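PDB 1N8V: chemosensory protein from Mamestra brassicae, which binds bromo-dodecanol, and probably related long-chain compounds, inside a helical bundle, changing shape and acting cooperatively as it does so, probably to carry chemical signals in the moth. Local coordinates for residues A[13-17]-A[68-72]; A[47-51]-A[88-94]. The contacts are given in a common frame with arbitrary orientation. Numbering follows the deposited sequence.

Contact 1 (A[13-17]-A[68-72]). With BDD (bromo-dodecanol), chain E.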
loop_
_atom_site.group_PDB
_atom_site.type_symbol
_atom_site.label_atom_id
_atom_site.label_comp_id
_atom_site.label_asym_id
_atom_site.label_seq_id
_atom_site.Cartn_x
_atom_site.Cartn_y
_atom_site.Cartn_z
ATOM N N LEU A 13 -2.030 -10.422 5.039
ATOM C CA LEU A 13 -1.414 -9.130 5.282
ATOM C C LEU A 13 -0.935 -8.990 6.722
ATOM O O LEU A 13 0.039 -8.298 6.984
ATOM C CB LEU A 13 -2.372 -7.979 4.943
ATOM C CG LEU A 13 -2.737 -7.887 3.464
ATOM C CD1 LEU A 13 -3.756 -6.783 3.273
ATOM C CD2 LEU A 13 -1.530 -7.598 2.616
ATOM N N ASP A 14 -1.611 -9.650 7.665
ATOM C CA ASP A 14 -1.216 -9.553 9.069
ATOM C C ASP A 14 0.197 -10.107 9.295
ATOM O O ASP A 14 0.972 -9.553 10.083
ATOM C CB ASP A 14 -2.235 -10.283 9.973
ATOM C CG ASP A 14 -3.597 -9.606 10.015
ATOM O OD1 ASP A 14 -3.699 -8.367 9.935
ATOM O OD2 ASP A 14 -4.672 -10.255 10.141
ATOM N N GLU A 15 0.529 -11.200 8.614
ATOM C CA GLU A 15 1.848 -11.815 8.733
ATOM C C GLU A 15 2.939 -10.878 8.172
ATOM O O GLU A 15 4.025 -10.746 8.741
ATOM C CB GLU A 15 1.878 -13.188 8.042
ATOM C CG GLU A 15 1.163 -14.299 8.790
ATOM C CD GLU A 15 1.231 -15.630 8.064
ATOM O OE1 GLU A 15 0.463 -15.836 7.111
ATOM O OE2 GLU A 15 2.053 -16.477 8.447
ATOM N N ILE A 16 2.648 -10.205 7.062
ATOM C CA ILE A 16 3.585 -9.276 6.468
ATOM C C ILE A 16 3.831 -8.096 7.404
ATOM O O ILE A 16 4.978 -7.675 7.622
ATOM C CB ILE A 16 3.061 -8.779 5.091
ATOM C CG1 ILE A 16 3.113 -9.925 4.068
ATOM C CG2 ILE A 16 3.839 -7.586 4.643
ATOM C CD1 ILE A 16 2.322 -9.652 2.795
ATOM N N LEU A 17 2.751 -7.534 7.929
ATOM C CA LEU A 17 2.878 -6.365 8.793
ATOM C C LEU A 17 3.590 -6.658 10.102
ATOM O O LEU A 17 4.212 -5.757 10.672
ATOM C CB LEU A 17 1.508 -5.696 9.009
ATOM C CG LEU A 17 0.841 -5.156 7.743
ATOM C CD1 LEU A 17 -0.615 -4.718 8.033
ATOM C CD2 LEU A 17 1.617 -4.006 7.130
ATOM N N ARG A 68 -5.984 -1.514 6.063
ATOM C CA ARG A 68 -5.212 -2.176 7.088
ATOM C C ARG A 68 -3.719 -1.801 7.028
ATOM O O ARG A 68 -3.094 -1.452 8.035
ATOM C CB ARG A 68 -5.415 -3.683 6.942
ATOM C CG ARG A 68 -4.539 -4.528 7.813
ATOM C CD ARG A 68 -4.988 -4.645 9.236
ATOM N NE ARG A 68 -4.118 -5.601 9.900
ATOM C CZ ARG A 68 -3.066 -5.275 10.641
ATOM N NH1 ARG A 68 -2.752 -4.015 10.914
ATOM N NH2 ARG A 68 -2.330 -6.233 11.157
ATOM N N VAL A 69 -3.149 -1.855 5.830
ATOM C CA VAL A 69 -1.737 -1.533 5.642
ATOM C C VAL A 69 -1.472 -0.060 5.934
ATOM O O VAL A 69 -0.539 0.284 6.665
ATOM C CB VAL A 69 -1.263 -1.888 4.214
ATOM C CG1 VAL A 69 0.114 -1.296 3.960
ATOM C CG2 VAL A 69 -1.252 -3.396 4.001
ATOM N N ILE A 70 -2.324 0.805 5.403
ATOM C CA ILE A 70 -2.127 2.240 5.575
ATOM C C ILE A 70 -2.218 2.653 7.047
ATOM O O ILE A 70 -1.377 3.409 7.540
ATOM C CB ILE A 70 -3.110 3.029 4.679
ATOM C CG1 ILE A 70 -2.691 2.893 3.222
ATOM C CG2 ILE A 70 -3.173 4.499 5.087
ATOM C CD1 ILE A 70 -3.734 3.378 2.238
ATOM N N GLU A 71 -3.204 2.123 7.776
ATOM C CA GLU A 71 -3.340 2.451 9.199
ATOM C C GLU A 71 -2.095 1.991 9.964
ATOM O O GLU A 71 -1.579 2.713 10.839
ATOM C CB GLU A 71 -4.596 1.806 9.806
ATOM C CG GLU A 71 -4.795 2.243 11.256
ATOM C CD GLU A 71 -5.840 1.458 12.019
ATOM O OE1 GLU A 71 -6.192 0.351 11.581
ATOM O OE2 GLU A 71 -6.261 1.951 13.093
ATOM N N HIS A 72 -1.595 0.792 9.668
ATOM C CA HIS A 72 -0.394 0.294 10.323
ATOM C C HIS A 72 0.801 1.212 10.072
ATOM O O HIS A 72 1.569 1.517 10.980
ATOM C CB HIS A 72 -0.040 -1.119 9.830
ATOM C CG HIS A 72 1.212 -1.654 10.451
ATOM N ND1 HIS A 72 2.463 -1.573 9.876
ATOM C CD2 HIS A 72 1.395 -2.235 11.660
ATOM C CE1 HIS A 72 3.359 -2.089 10.703
ATOM N NE2 HIS A 72 2.732 -2.516 11.783
HETATM O O1 BDD E . -1.904 9.308 0.139
HETATM C C1 BDD E . -2.201 7.958 -0.223
HETATM C C2 BDD E . -0.921 7.114 -0.258
HETATM C C3 BDD E . -1.277 5.636 -0.398
HETATM C C4 BDD E . -0.063 4.705 -0.334
HETATM C C5 BDD E . -0.427 3.400 0.385
HETATM C C6 BDD E . -0.074 2.151 -0.404
HETATM C C7 BDD E . -0.450 0.869 0.344
HETATM C C8 BDD E . -1.267 -0.073 -0.513
HETATM C C9 BDD E . -1.362 -1.467 0.093
HETATM C C10 BDD E . -2.195 -2.406 -0.782
HETATM C C11 BDD E . -2.890 -3.550 -0.038
HETATM C C12 BDD E . -4.154 -4.125 -0.754
HETATM BR BR BDD E . -4.175 -5.713 -0.464
#

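Contact 2 (A[47-51]-A[88-94]). With BDD (bromo-dodecanol), chain E; BDD (bromo-dodecanol), chain D.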
loop_
_atom_site.group_PDB
_atom_site.type_symbol
_atom_site.label_atom_id
_atom_site.label_comp_id
_atom_site.label_asym_id
_atom_site.label_seq_id
_atom_site.Cartn_x
_atom_site.Cartn_y
_atom_site.Cartn_z
ATOM N N LEU A 47 -0.628 0.864 -8.229
ATOM C CA LEU A 47 -0.819 1.823 -7.151
ATOM C C LEU A 47 -1.140 3.242 -7.628
ATOM O O LEU A 47 -2.066 3.896 -7.107
ATOM C CB LEU A 47 0.423 1.842 -6.222
ATOM C CG LEU A 47 0.374 2.765 -5.002
ATOM C CD1 LEU A 47 -0.882 2.548 -4.176
ATOM C CD2 LEU A 47 1.599 2.567 -4.149
ATOM N N GLN A 48 -0.413 3.734 -8.626
ATOM C CA GLN A 48 -0.676 5.087 -9.117
ATOM C C GLN A 48 -2.119 5.209 -9.626
ATOM O O GLN A 48 -2.840 6.189 -9.308
ATOM C CB GLN A 48 0.282 5.485 -10.232
ATOM C CG GLN A 48 0.276 6.962 -10.520
ATOM C CD GLN A 48 0.715 7.755 -9.326
ATOM O OE1 GLN A 48 1.870 7.638 -8.900
ATOM N NE2 GLN A 48 -0.182 8.549 -8.772
ATOM N N ASP A 49 -2.541 4.234 -10.424
ATOM C CA ASP A 49 -3.894 4.214 -10.969
ATOM C C ASP A 49 -4.916 4.250 -9.836
ATOM O O ASP A 49 -5.914 4.982 -9.890
ATOM C CB ASP A 49 -4.118 2.974 -11.848
ATOM C CG ASP A 49 -5.498 2.924 -12.449
ATOM O OD1 ASP A 49 -5.788 3.671 -13.407
ATOM O OD2 ASP A 49 -6.354 2.144 -11.995
ATOM N N ALA A 50 -4.714 3.457 -8.795
ATOM C CA ALA A 50 -5.672 3.388 -7.696
ATOM C C ALA A 50 -5.771 4.725 -6.970
ATOM O O ALA A 50 -6.845 5.093 -6.473
ATOM C CB ALA A 50 -5.298 2.292 -6.747
ATOM N N ILE A 51 -4.668 5.452 -6.894
ATOM C CA ILE A 51 -4.659 6.792 -6.284
ATOM C C ILE A 51 -5.452 7.775 -7.126
ATOM O O ILE A 51 -6.185 8.646 -6.593
ATOM C CB ILE A 51 -3.193 7.290 -6.132
ATOM C CG1 ILE A 51 -2.481 6.447 -5.093
ATOM C CG2 ILE A 51 -3.123 8.797 -5.763
ATOM C CD1 ILE A 51 -3.063 6.511 -3.794
ATOM N N TYR A 88 3.730 8.624 -4.384
ATOM C CA TYR A 88 2.536 8.232 -5.150
ATOM C C TYR A 88 1.359 9.212 -5.089
ATOM O O TYR A 88 0.475 9.162 -5.934
ATOM C CB TYR A 88 2.086 6.829 -4.701
ATOM C CG TYR A 88 2.976 5.736 -5.278
ATOM C CD1 TYR A 88 2.730 5.217 -6.532
ATOM C CD2 TYR A 88 4.061 5.238 -4.571
ATOM C CE1 TYR A 88 3.540 4.238 -7.075
ATOM C CE2 TYR A 88 4.879 4.271 -5.097
ATOM C CZ TYR A 88 4.606 3.758 -6.351
ATOM O OH TYR A 88 5.401 2.765 -6.914
ATOM N N ASP A 89 1.333 10.089 -4.093
ATOM C CA ASP A 89 0.236 11.061 -3.952
ATOM C C ASP A 89 0.825 12.444 -3.670
ATOM O O ASP A 89 0.520 13.043 -2.652
ATOM C CB ASP A 89 -0.685 10.591 -2.825
ATOM C CG ASP A 89 -2.008 11.321 -2.756
ATOM O OD1 ASP A 89 -2.370 12.111 -3.678
ATOM O OD2 ASP A 89 -2.751 11.145 -1.750
ATOM N N PRO A 90 1.649 12.962 -4.587
ATOM C CA PRO A 90 2.367 14.222 -4.349
ATOM C C PRO A 90 1.464 15.428 -4.164
ATOM O O PRO A 90 1.919 16.393 -3.537
ATOM C CB PRO A 90 3.238 14.366 -5.618
ATOM C CG PRO A 90 2.519 13.609 -6.626
ATOM C CD PRO A 90 2.020 12.382 -5.891
ATOM N N THR A 91 0.240 15.413 -4.673
ATOM C CA THR A 91 -0.645 16.558 -4.445
ATOM C C THR A 91 -1.515 16.340 -3.205
ATOM O O THR A 91 -2.381 17.182 -2.891
ATOM C CB THR A 91 -1.547 16.862 -5.664
ATOM O OG1 THR A 91 -2.474 15.802 -5.868
ATOM C CG2 THR A 91 -0.726 16.989 -6.951
ATOM N N GLY A 92 -1.350 15.207 -2.525
ATOM C CA GLY A 92 -2.087 14.937 -1.307
ATOM C C GLY A 92 -3.587 14.746 -1.387
ATOM O O GLY A 92 -4.308 15.205 -0.506
ATOM N N ASN A 93 -4.055 14.020 -2.394
ATOM C CA ASN A 93 -5.481 13.747 -2.536
ATOM C C ASN A 93 -6.018 13.040 -1.289
ATOM O O ASN A 93 -7.136 13.318 -0.835
ATOM C CB ASN A 93 -5.766 12.843 -3.764
ATOM C CG ASN A 93 -5.462 13.529 -5.105
ATOM O OD1 ASN A 93 -5.984 14.575 -5.389
ATOM N ND2 ASN A 93 -4.599 12.921 -5.914
ATOM N N TRP A 94 -5.261 12.071 -0.774
ATOM C CA TRP A 94 -5.761 11.179 0.258
ATOM C C TRP A 94 -5.051 11.229 1.606
ATOM O O TRP A 94 -5.466 10.559 2.544
ATOM C CB TRP A 94 -5.690 9.727 -0.256
ATOM C CG TRP A 94 -6.329 9.519 -1.614
ATOM C CD1 TRP A 94 -5.680 9.349 -2.815
ATOM C CD2 TRP A 94 -7.727 9.473 -1.908
ATOM N NE1 TRP A 94 -6.592 9.224 -3.833
ATOM C CE2 TRP A 94 -7.856 9.305 -3.302
ATOM C CE3 TRP A 94 -8.887 9.572 -1.136
ATOM C CZ2 TRP A 94 -9.102 9.190 -3.926
ATOM C CZ3 TRP A 94 -10.120 9.485 -1.770
ATOM C CH2 TRP A 94 -10.203 9.299 -3.142
HETATM O O1 BDD E . -1.904 9.308 0.139
HETATM C C1 BDD E . -2.201 7.958 -0.223
HETATM C C2 BDD E . -0.921 7.114 -0.258
HETATM C C3 BDD E . -1.277 5.636 -0.398
HETATM C C4 BDD E . -0.063 4.705 -0.334
HETATM C C5 BDD E . -0.427 3.400 0.385
HETATM C C6 BDD E . -0.074 2.151 -0.404
HETATM C C7 BDD E . -0.450 0.869 0.344
HETATM C C8 BDD E . -1.267 -0.073 -0.513
HETATM C C9 BDD E . -1.362 -1.467 0.093
HETATM C C10 BDD E . -2.195 -2.406 -0.782
HETATM C C11 BDD E . -2.890 -3.550 -0.038
HETATM C C12 BDD E . -4.154 -4.125 -0.754
HETATM BR BR BDD E . -4.175 -5.713 -0.464
HETATM O O1 BDD D . -8.082 5.679 -2.040
HETATM C C1 BDD D . -6.770 5.490 -2.557
HETATM C C2 BDD D . -6.401 4.017 -2.398
HETATM C C3 BDD D . -4.954 3.839 -1.940
HETATM C C4 BDD D . -4.542 2.372 -1.884
HETATM C C5 BDD D . -4.714 1.651 -3.213
HETATM C C6 BDD D . -4.336 0.176 -3.161
HETATM C C7 BDD D . -4.261 -0.428 -4.566
HETATM C C8 BDD D . -4.195 -1.951 -4.558
HETATM C C9 BDD D . -3.789 -2.528 -5.913
HETATM C C10 BDD D . -3.888 -4.060 -5.930
HETATM C C11 BDD D . -3.249 -4.732 -7.147
HETATM C C12 BDD D . -2.985 -6.253 -6.947
HETATM BR BR BDD D . -1.555 -6.696 -6.261
#

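Contact 1 (A[13-17]-A[68-72])
A single carboxylate oxygen takes the whole salt bridge here. Asp14 OD1 accepts from Arg68 NE at 2.8 Å and from Arg68 NH2, also at 2.8 Å, so one side of the guanidinium comes edge-on to one oxygen. Arg68 reaches it by leaning across the gap between the two helices, and the aliphatic part of the contact closes over it: Leu17 CD1 lies over a face of the guanidinium, 3.6 Å from Arg68 CZ. Charge is paired at the partly exposed margin, while leucine fills the buried side.

The two short helical segments run nearly parallel, with 22° between their directions and a crossing angle of -22°. Their axes come no closer than 10.9 Å, so side chains must do the bridging. Leu17 does most of it. Besides Arg68 it meets Val69, with Leu17 CD2 4.3 Å from Val69 CG2, and its CB sits 4.2 Å from the centroid of the His72 ring, almost straight above the face, a CH-pi contact. One turn earlier, Leu13 CD1 is 4.3 Å from Val69 CG2.

Leu13 also faces the ligand pocket of the all-helical insect OS-D fold: its CD1 is 3.9 Å from the bromine (BR) of bromo-dodecanol chain E, while Ile70 CG1, turned away from helix 13-17, lies 3.7 Å from C5 of the same ligand. Around the pair, Ile16 and Leu17 rest on Tyr26 and Leu23 of helix 20-30, and on the far side of helix 60-76, Ile70 and Glu71 touch Tyr98 and Ala102 of helix 95-102.

Contact 2 (A[47-51]-A[88-94])
Two hydrogen bonds tie helix 38-53 to the end of helix 78-88 and to the loop after it, each from side chain to backbone carbonyl. Gln48 NE2 donates to Tyr88 O at 3.0 Å; the same amide nitrogen also bonds Glu52 one turn on. Conversely, the indole Trp94 NE1 donates to Ile51 O at 2.8 Å, nearly linear at 171°.

Apolar packing accompanies these bonds. Leu47 CD2 stands over the face of the Tyr88 ring, 3.5 Å from its centroid, a CH-pi contact, while the phenol hydroxyl bonds Val30 O. Ile51 CG2 packs 3.9 Å from Trp94 CD1 and also lies against the last helical carbonyl, 3.6 Å from Tyr88 O.

The loop is built around Asp89, which breaks from helical geometry and opens a type I beta turn to Gly92, closed by Gly92 N to Asp89 O at 2.9 Å. This turn joins helix 78-88 to helix 95-102 in the all-helical insect OS-D (chemosensory protein) fold and presents Asp89 to the pocket. The Asp89 carboxylate then gathers the backbone beyond the turn: OD1 accepts from Asn93 N at 2.9 Å, and OD2 from Trp94 N at 2.8 Å.

The same residues line the ligand pocket. The hydroxyl O1 of bromo-dodecanol chain E donates to Asp89 OD2 at 2.8 Å and also bonds Thr85. Leu47 CD1 lies 3.9 Å from C6 of that ligand. Ile51 CD1 touches both ligands, 3.9 Å from C3 of chain E and 3.8 Å from C3 of chain D, whose O1 sits over a face of the Trp94 ring.

Bromo-dodecanol chain E links the two contacts. Their centres are 19 Å apart, on opposite sides of the chain's centre, and their nearest atoms come no closer than about 7 Å, so they do not touch. The ligand spans the gap: the bromine end lies by Leu13 in contact 1 and the hydroxyl end is held at Asp89 in contact 2. Along the sequence the segments alternate, and helices 38-53 and 60-76, one from each contact, are consecutive. Bromo-dodecanol chain D touches contact 2 as well, consistent with a cavity shared by several ligands.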